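Local coordinates for protein thiol-activated cytolysin (Desulfobulbus propionicus, PDB 6NAL) that probably forms pores in target membranes, as other members of the cholesterol-dependent cytolysin family do, at residues A92-L104 and S111-I125. Numbering follows the deposited sequence.
Sequences AVDKDRVNITVDL and SFKVVPTFANVRAGI
Ile-100 and Phe-112 face each other as a hydrogen-bonded pair of an antiparallel beta hairpin, and their contact shows how a hairpin can hold an aromatic ring against a helix. Two backbone bonds join them, Ile-100 N to Phe-112 O (2.8 Å, 170° at the hydrogen) and Phe-112 N to Ile-100 O (2.9 Å). The isoleucine side chain then lies over one face of the ring, offset toward its rim. Its CB makes a CH-pi contact, 3.8 Å from the centroid; CG2, anti to the backbone N, reaches CZ and CE1; CG1 passes CE2 at 4.0 Å; and CD1 runs on to the helix, 4.3 Å from Val-121 CG2. Phe-112 CG stands between its own N and carbonyl carbon (chi1 70°), which folds the ring over its partner, while Gly-124 CA lies against the opposite face. On the other side of the sheet, Lys-113 crosses the Arg-97 side chain at about a right angle, and its NZ makes a weak hydrogen bond to Asn-99 OD1. Past the end of strand 110-114, Pro-116 CG presses tightly on Val-98 CG2 (3.5 Å), and Lys-95 NZ donates to Pro-116 O, which also bonds to Tyr-72. Thr-117 OG1 then N-caps the helix by accepting from Asn-120 N. Strand 98-103 thus lies between strands 110-114 and 187-202, with helix 118-133 packed across the face that carries Ile-100, Val-102 and Phe-112.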
ATOM      1  N   ALA A  92      40.596 -16.015  32.376  1.00 59.17           N
ATOM      2  CA  ALA A  92      41.995 -15.701  32.685  1.00 64.62           C
ATOM      3  C   ALA A  92      42.673 -16.915  33.315  1.00 62.35           C
ATOM      4  O   ALA A  92      42.595 -17.157  34.528  1.00 65.14           O
ATOM      5  CB  ALA A  92      42.080 -14.478  33.593  1.00 56.70           C
ATOM      6  N   VAL A  93      43.341 -17.699  32.469  1.00 64.58           N
ATOM      7  CA  VAL A  93      44.190 -18.796  32.922  1.00 62.03           C
ATOM      8  C   VAL A  93      45.458 -18.828  32.075  1.00 58.35           C
ATOM      9  O   VAL A  93      45.581 -18.141  31.057  1.00 57.24           O
ATOM     10  CB  VAL A  93      43.468 -20.162  32.875  1.00 52.76           C
ATOM     11  CG1 VAL A  93      42.399 -20.238  33.955  1.00 61.70           C
ATOM     12  CG2 VAL A  93      42.843 -20.419  31.527  1.00 65.03           C
ATOM     13  N   ASP A  94      46.413 -19.635  32.506  1.00 57.69           N
ATOM     14  CA  ASP A  94      47.681 -19.728  31.796  1.00 56.76           C
ATOM     15  C   ASP A  94      47.519 -20.661  30.614  1.00 46.03           C
ATOM     16  O   ASP A  94      46.862 -21.704  30.715  1.00 46.51           O
ATOM     17  CB  ASP A  94      48.774 -20.228  32.738  1.00 58.59           C
ATOM     18  CG  ASP A  94      49.024 -19.266  33.885  1.00 68.53           C
ATOM     19  OD1 ASP A  94      49.094 -18.049  33.598  1.00 70.63           O
ATOM     20  OD2 ASP A  94      49.143 -19.711  35.055  1.00 78.20           O
ATOM     21  N   LYS A  95      48.147 -20.307  29.506  1.00 43.09           N
ATOM     22  CA  LYS A  95      47.947 -21.058  28.281  1.00 52.65           C
ATOM     23  C   LYS A  95      49.263 -21.513  27.665  1.00 44.14           C
ATOM     24  O   LYS A  95      50.335 -21.000  27.980  1.00 48.03           O
ATOM     25  CB  LYS A  95      47.159 -20.215  27.274  1.00 58.67           C
ATOM     26  CG  LYS A  95      45.726 -19.896  27.710  1.00 56.23           C
ATOM     27  CD  LYS A  95      45.052 -18.963  26.746  1.00 54.02           C
ATOM     28  CE  LYS A  95      45.125 -17.527  27.207  1.00 55.87           C
ATOM     29  NZ  LYS A  95      44.295 -16.724  26.262  1.00 57.84           N
ATOM     30  N   ASP A  96      49.158 -22.517  26.803  1.00 48.37           N
ATOM     31  CA  ASP A  96      50.260 -22.981  25.976  1.00 62.15           C
ATOM     32  C   ASP A  96      50.161 -22.369  24.574  1.00 60.36           C
ATOM     33  O   ASP A  96      49.260 -21.570  24.296  1.00 55.62           O
ATOM     34  CB  ASP A  96      50.273 -24.511  25.911  1.00 65.99           C
ATOM     35  CG  ASP A  96      51.699 -25.097  25.735  1.00 79.59           C
ATOM     36  OD1 ASP A  96      52.691 -24.335  25.580  1.00 79.36           O
ATOM     37  OD2 ASP A  96      51.825 -26.342  25.737  1.00 83.07           O
ATOM     38  N   ARG A  97      51.067 -22.786  23.675  1.00 53.48           N
ATOM     39  CA  ARG A  97      51.289 -22.112  22.401  1.00 58.98           C
ATOM     40  C   ARG A  97      50.201 -22.446  21.387  1.00 51.66           C
ATOM     41  O   ARG A  97      49.649 -23.548  21.372  1.00 56.91           O
ATOM     42  CB  ARG A  97      52.663 -22.479  21.819  1.00 63.22           C
ATOM     43  CG  ARG A  97      53.892 -22.145  22.714  1.00 66.17           C
ATOM     44  CD  ARG A  97      55.229 -21.974  21.936  1.00 63.08           C
ATOM     45  NE  ARG A  97      55.430 -22.897  20.808  1.00 74.18           N
ATOM     46  CZ  ARG A  97      55.455 -24.235  20.890  1.00 84.64           C
ATOM     47  NH1 ARG A  97      55.289 -24.849  22.065  1.00 84.25           N
ATOM     48  NH2 ARG A  97      55.646 -24.970  19.790  1.00 72.33           N
ATOM     49  N   VAL A  98      49.925 -21.484  20.513  1.00 52.37           N
ATOM     50  CA  VAL A  98      48.885 -21.597  19.496  1.00 54.19           C
ATOM     51  C   VAL A  98      49.393 -20.997  18.197  1.00 43.70           C
ATOM     52  O   VAL A  98      50.120 -20.000  18.200  1.00 46.94           O
ATOM     53  CB  VAL A  98      47.592 -20.868  19.923  1.00 43.87           C
ATOM     54  CG1 VAL A  98      46.680 -20.628  18.717  1.00 57.02           C
ATOM     55  CG2 VAL A  98      46.861 -21.636  20.963  1.00 51.20           C
ATOM     56  N   ASN A  99      48.970 -21.577  17.076  1.00 49.91           N
ATOM     57  CA  ASN A  99      49.336 -21.028  15.777  1.00 47.77           C
ATOM     58  C   ASN A  99      48.423 -19.863  15.416  1.00 49.90           C
ATOM     59  O   ASN A  99      47.198 -20.013  15.347  1.00 46.89           O
ATOM     60  CB  ASN A  99      49.288 -22.093  14.691  1.00 54.46           C
ATOM     61  CG  ASN A  99      50.638 -22.743  14.469  1.00 71.40           C
ATOM     62  OD1 ASN A  99      50.978 -23.710  15.145  1.00 71.84           O
ATOM     63  ND2 ASN A  99      51.427 -22.201  13.535  1.00 70.20           N
ATOM     64  N   ILE A 100      49.038 -18.703  15.202  1.00 45.35           N
ATOM     65  CA  ILE A 100      48.373 -17.463  14.844  1.00 37.44           C
ATOM     66  C   ILE A 100      48.752 -17.173  13.402  1.00 49.56           C
ATOM     67  O   ILE A 100      49.931 -17.249  13.044  1.00 39.13           O
ATOM     68  CB  ILE A 100      48.818 -16.317  15.763  1.00 39.30           C
ATOM     69  CG1 ILE A 100      48.485 -16.638  17.225  1.00 50.80           C
ATOM     70  CG2 ILE A 100      48.207 -14.996  15.325  1.00 43.73           C
ATOM     71  CD1 ILE A 100      47.024 -16.599  17.537  1.00 46.22           C
ATOM     72  N   THR A 101      47.765 -16.887  12.564  1.00 45.76           N
ATOM     73  CA  THR A 101      48.002 -16.682  11.138  1.00 43.44           C
ATOM     74  C   THR A 101      47.433 -15.330  10.727  1.00 43.55           C
ATOM     75  O   THR A 101      46.278 -15.026  11.020  1.00 37.87           O
ATOM     76  CB  THR A 101      47.356 -17.812  10.322  1.00 54.61           C
ATOM     77  OG1 THR A 101      47.959 -19.061  10.700  1.00 50.08           O
ATOM     78  CG2 THR A 101      47.478 -17.570   8.830  1.00 54.15           C
ATOM     79  N   VAL A 102      48.275 -14.508  10.117  1.00 42.90           N
ATOM     80  CA  VAL A 102      47.890 -13.215   9.585  1.00 43.19           C
ATOM     81  C   VAL A 102      47.611 -13.397   8.110  1.00 46.90           C
ATOM     82  O   VAL A 102      48.482 -13.847   7.375  1.00 46.95           O
ATOM     83  CB  VAL A 102      48.996 -12.168   9.763  1.00 40.02           C
ATOM     84  CG1 VAL A 102      48.548 -10.862   9.221  1.00 48.38           C
ATOM     85  CG2 VAL A 102      49.404 -12.088  11.206  1.00 46.98           C
ATOM     86  N   ASP A 103      46.434 -13.005   7.673  1.00 44.72           N
ATOM     87  CA  ASP A 103      46.066 -13.113   6.273  1.00 57.63           C
ATOM     88  C   ASP A 103      46.104 -11.720   5.667  1.00 54.99           C
ATOM     89  O   ASP A 103      45.178 -10.927   5.882  1.00 58.15           O
ATOM     90  CB  ASP A 103      44.685 -13.721   6.101  1.00 59.95           C
ATOM     91  CG  ASP A 103      44.175 -13.561   4.673  1.00 77.18           C
ATOM     92  OD1 ASP A 103      45.012 -13.739   3.738  1.00 75.55           O
ATOM     93  OD2 ASP A 103      42.963 -13.226   4.489  1.00 81.52           O
ATOM     94  N   LEU A 104      47.207 -11.406   4.930  1.00 59.08           N
ATOM     95  CA  LEU A 104      47.143 -10.134   4.237  1.00 64.77           C
ATOM     96  C   LEU A 104      46.924 -10.348   2.752  1.00 60.87           C
ATOM     97  O   LEU A 104      47.548 -11.228   2.164  1.00 62.90           O
ATOM     98  CB  LEU A 104      48.380  -9.269   4.385  1.00 58.94           C
ATOM     99  CG  LEU A 104      48.770  -9.084   5.826  1.00 64.39           C
ATOM    100  CD1 LEU A 104      49.882 -10.091   6.086  1.00 59.72           C
ATOM    101  CD2 LEU A 104      49.257  -7.698   6.075  1.00 74.94           C
ATOM    102  N   SER A 111      52.432 -17.319   9.489  1.00 49.45           N
ATOM    103  CA  SER A 111      51.989 -17.662  10.828  1.00 54.55           C
ATOM    104  C   SER A 111      53.146 -17.696  11.837  1.00 52.68           C
ATOM    105  O   SER A 111      54.336 -17.641  11.515  1.00 53.39           O
ATOM    106  CB  SER A 111      51.181 -18.986  10.824  1.00 54.68           C
ATOM    107  OG  SER A 111      51.923 -20.133  10.476  1.00 60.71           O
ATOM    108  N   PHE A 112      52.760 -17.707  13.097  1.00 47.50           N
ATOM    109  CA  PHE A 112      53.692 -17.656  14.197  1.00 44.19           C
ATOM    110  C   PHE A 112      52.993 -18.324  15.366  1.00 47.52           C
ATOM    111  O   PHE A 112      51.761 -18.358  15.441  1.00 42.55           O
ATOM    112  CB  PHE A 112      54.143 -16.223  14.469  1.00 40.58           C
ATOM    113  CG  PHE A 112      53.115 -15.366  15.040  1.00 47.41           C
ATOM    114  CD1 PHE A 112      52.394 -14.515  14.232  1.00 49.43           C
ATOM    115  CD2 PHE A 112      52.868 -15.385  16.392  1.00 54.99           C
ATOM    116  CE1 PHE A 112      51.424 -13.697  14.757  1.00 47.51           C
ATOM    117  CE2 PHE A 112      51.883 -14.566  16.944  1.00 54.14           C
ATOM    118  CZ  PHE A 112      51.164 -13.725  16.130  1.00 52.35           C
ATOM    119  N   LYS A 113      53.793 -18.969  16.199  1.00 49.04           N
ATOM    120  CA  LYS A 113      53.308 -19.774  17.304  1.00 45.03           C
ATOM    121  C   LYS A 113      53.731 -19.049  18.565  1.00 50.84           C
ATOM    122  O   LYS A 113      54.903 -18.735  18.724  1.00 56.12           O
ATOM    123  CB  LYS A 113      53.884 -21.189  17.242  1.00 50.97           C
ATOM    124  CG  LYS A 113      52.977 -22.289  17.776  1.00 60.75           C
ATOM    125  CD  LYS A 113      53.746 -23.602  17.823  1.00 69.05           C
ATOM    126  CE  LYS A 113      53.038 -24.720  17.055  1.00 77.08           C
ATOM    127  NZ  LYS A 113      51.653 -25.000  17.572  1.00 71.75           N
ATOM    128  N   VAL A 114      52.788 -18.748  19.444  1.00 53.71           N
ATOM    129  CA  VAL A 114      53.099 -18.133  20.727  1.00 52.74           C
ATOM    130  C   VAL A 114      51.986 -18.469  21.712  1.00 58.71           C
ATOM    131  O   VAL A 114      50.895 -18.928  21.334  1.00 57.87           O
ATOM    132  CB  VAL A 114      53.278 -16.603  20.620  1.00 58.07           C
ATOM    133  CG1 VAL A 114      52.016 -15.951  20.129  1.00 55.66           C
ATOM    134  CG2 VAL A 114      53.678 -16.036  21.979  1.00 70.91           C
ATOM    135  N   VAL A 115      52.258 -18.241  22.988  1.00 50.81           N
ATOM    136  CA  VAL A 115      51.202 -18.382  23.991  1.00 56.89           C
ATOM    137  C   VAL A 115      50.200 -17.246  23.806  1.00 51.32           C
ATOM    138  O   VAL A 115      50.587 -16.070  23.851  1.00 48.48           O
ATOM    139  CB  VAL A 115      51.772 -18.407  25.421  1.00 56.72           C
ATOM    140  CG1 VAL A 115      52.803 -19.534  25.540  1.00 50.53           C
ATOM    141  CG2 VAL A 115      52.370 -17.082  25.782  1.00 54.52           C
ATOM    142  N   PRO A 116      48.909 -17.542  23.585  1.00 48.77           N
ATOM    143  CA  PRO A 116      47.966 -16.469  23.247  1.00 45.53           C
ATOM    144  C   PRO A 116      47.753 -15.498  24.385  1.00 46.28           C
ATOM    145  O   PRO A 116      46.917 -15.704  25.268  1.00 53.89           O
ATOM    146  CB  PRO A 116      46.664 -17.209  22.933  1.00 53.84           C
ATOM    147  CG  PRO A 116      47.047 -18.647  22.737  1.00 52.90           C
ATOM    148  CD  PRO A 116      48.236 -18.850  23.647  1.00 55.36           C
ATOM    149  N   THR A 117      48.514 -14.423  24.362  1.00 44.04           N
ATOM    150  CA  THR A 117      48.283 -13.283  25.246  1.00 47.40           C
ATOM    151  C   THR A 117      48.235 -12.023  24.388  1.00 41.40           C
ATOM    152  O   THR A 117      48.742 -11.987  23.255  1.00 36.52           O
ATOM    153  CB  THR A 117      49.350 -13.138  26.313  1.00 49.12           C
ATOM    154  OG1 THR A 117      50.514 -12.607  25.682  1.00 57.55           O
ATOM    155  CG2 THR A 117      49.672 -14.566  26.923  1.00 52.32           C
ATOM    156  N   PHE A 118      47.453 -11.058  24.857  1.00 39.35           N
ATOM    157  CA  PHE A 118      47.303  -9.822  24.104  1.00 41.22           C
ATOM    158  C   PHE A 118      48.655  -9.247  23.690  1.00 46.09           C
ATOM    159  O   PHE A 118      48.858  -8.865  22.534  1.00 48.59           O
ATOM    160  CB  PHE A 118      46.519  -8.815  24.936  1.00 39.66           C
ATOM    161  CG  PHE A 118      46.178  -7.552  24.179  1.00 48.03           C
ATOM    162  CD1 PHE A 118      45.580  -7.606  22.917  1.00 52.19           C
ATOM    163  CD2 PHE A 118      46.462  -6.322  24.702  1.00 48.05           C
ATOM    164  CE1 PHE A 118      45.276  -6.441  22.201  1.00 46.43           C
ATOM    165  CE2 PHE A 118      46.168  -5.170  23.991  1.00 61.89           C
ATOM    166  CZ  PHE A 118      45.575  -5.236  22.734  1.00 53.46           C
ATOM    167  N   ALA A 119      49.601  -9.178  24.626  1.00 54.85           N
ATOM    168  CA  ALA A 119      50.881  -8.558  24.297  1.00 54.48           C
ATOM    169  C   ALA A 119      51.654  -9.411  23.299  1.00 49.15           C
ATOM    170  O   ALA A 119      52.304  -8.886  22.390  1.00 52.35           O
ATOM    171  CB  ALA A 119      51.691  -8.321  25.564  1.00 47.96           C
ATOM    172  N   ASN A 120      51.565 -10.728  23.429  1.00 46.55           N
ATOM    173  CA  ASN A 120      52.217 -11.610  22.465  1.00 45.87           C
ATOM    174  C   ASN A 120      51.510 -11.610  21.106  1.00 49.21           C
ATOM    175  O   ASN A 120      52.169 -11.563  20.051  1.00 47.89           O
ATOM    176  CB  ASN A 120      52.293 -13.018  23.060  1.00 53.92           C
ATOM    177  CG  ASN A 120      53.376 -13.137  24.150  1.00 55.18           C
ATOM    178  OD1 ASN A 120      54.197 -12.231  24.338  1.00 61.10           O
ATOM    179  ND2 ASN A 120      53.379 -14.256  24.856  1.00 50.45           N
ATOM    180  N   VAL A 121      50.173 -11.666  21.089  1.00 44.03           N
ATOM    181  CA  VAL A 121      49.534 -11.697  19.791  1.00 38.51           C
ATOM    182  C   VAL A 121      49.750 -10.365  19.110  1.00 43.47           C
ATOM    183  O   VAL A 121      50.008 -10.317  17.917  1.00 38.07           O
ATOM    184  CB  VAL A 121      48.039 -12.021  19.884  1.00 53.61           C
ATOM    185  CG1 VAL A 121      47.360 -11.920  18.545  1.00 47.68           C
ATOM    186  CG2 VAL A 121      47.879 -13.497  20.402  1.00 52.22           C
ATOM    187  N   ARG A 122      49.685  -9.264  19.860  1.00 32.73           N
ATOM    188  CA  ARG A 122      49.810  -7.951  19.244  1.00 36.25           C
ATOM    189  C   ARG A 122      51.199  -7.769  18.640  1.00 47.71           C
ATOM    190  O   ARG A 122      51.346  -7.352  17.490  1.00 41.78           O
ATOM    191  CB  ARG A 122      49.519  -6.866  20.278  1.00 45.67           C
ATOM    192  CG  ARG A 122      49.573  -5.425  19.701  1.00 56.19           C
ATOM    193  CD  ARG A 122      49.096  -4.343  20.708  1.00 59.84           C
ATOM    194  NE  ARG A 122      49.676  -4.547  22.043  1.00 63.95           N
ATOM    195  CZ  ARG A 122      49.390  -3.818  23.121  1.00 68.56           C
ATOM    196  NH1 ARG A 122      48.515  -2.824  23.038  1.00 73.89           N
ATOM    197  NH2 ARG A 122      49.964  -4.095  24.289  1.00 69.80           N
ATOM    198  N   ALA A 123      52.239  -8.110  19.403  1.00 50.99           N
ATOM    199  CA  ALA A 123      53.600  -7.975  18.891  1.00 42.44           C
ATOM    200  C   ALA A 123      53.803  -8.803  17.628  1.00 44.24           C
ATOM    201  O   ALA A 123      54.373  -8.319  16.642  1.00 47.48           O
ATOM    202  CB  ALA A 123      54.602  -8.411  19.954  1.00 47.94           C
ATOM    203  N   GLY A 124      53.358 -10.069  17.646  1.00 40.59           N
ATOM    204  CA  GLY A 124      53.476 -10.908  16.461  1.00 34.76           C
ATOM    205  C   GLY A 124      52.775 -10.343  15.241  1.00 52.26           C
ATOM    206  O   GLY A 124      53.302 -10.424  14.116  1.00 44.33           O
ATOM    207  N   ILE A 125      51.564  -9.792  15.434  1.00 39.27           N
ATOM    208  CA  ILE A 125      50.826  -9.203  14.320  1.00 44.37           C
ATOM    209  C   ILE A 125      51.582  -8.006  13.776  1.00 45.70           C
ATOM    210  O   ILE A 125      51.759  -7.852  12.560  1.00 39.73           O
ATOM    211  CB  ILE A 125      49.409  -8.806  14.769  1.00 40.77           C
ATOM    212  CG1 ILE A 125      48.592 -10.059  15.032  1.00 37.27           C
ATOM    213  CG2 ILE A 125      48.697  -7.950  13.719  1.00 34.82           C
ATOM    214  CD1 ILE A 125      47.210  -9.817  15.700  1.00 39.46           C
TER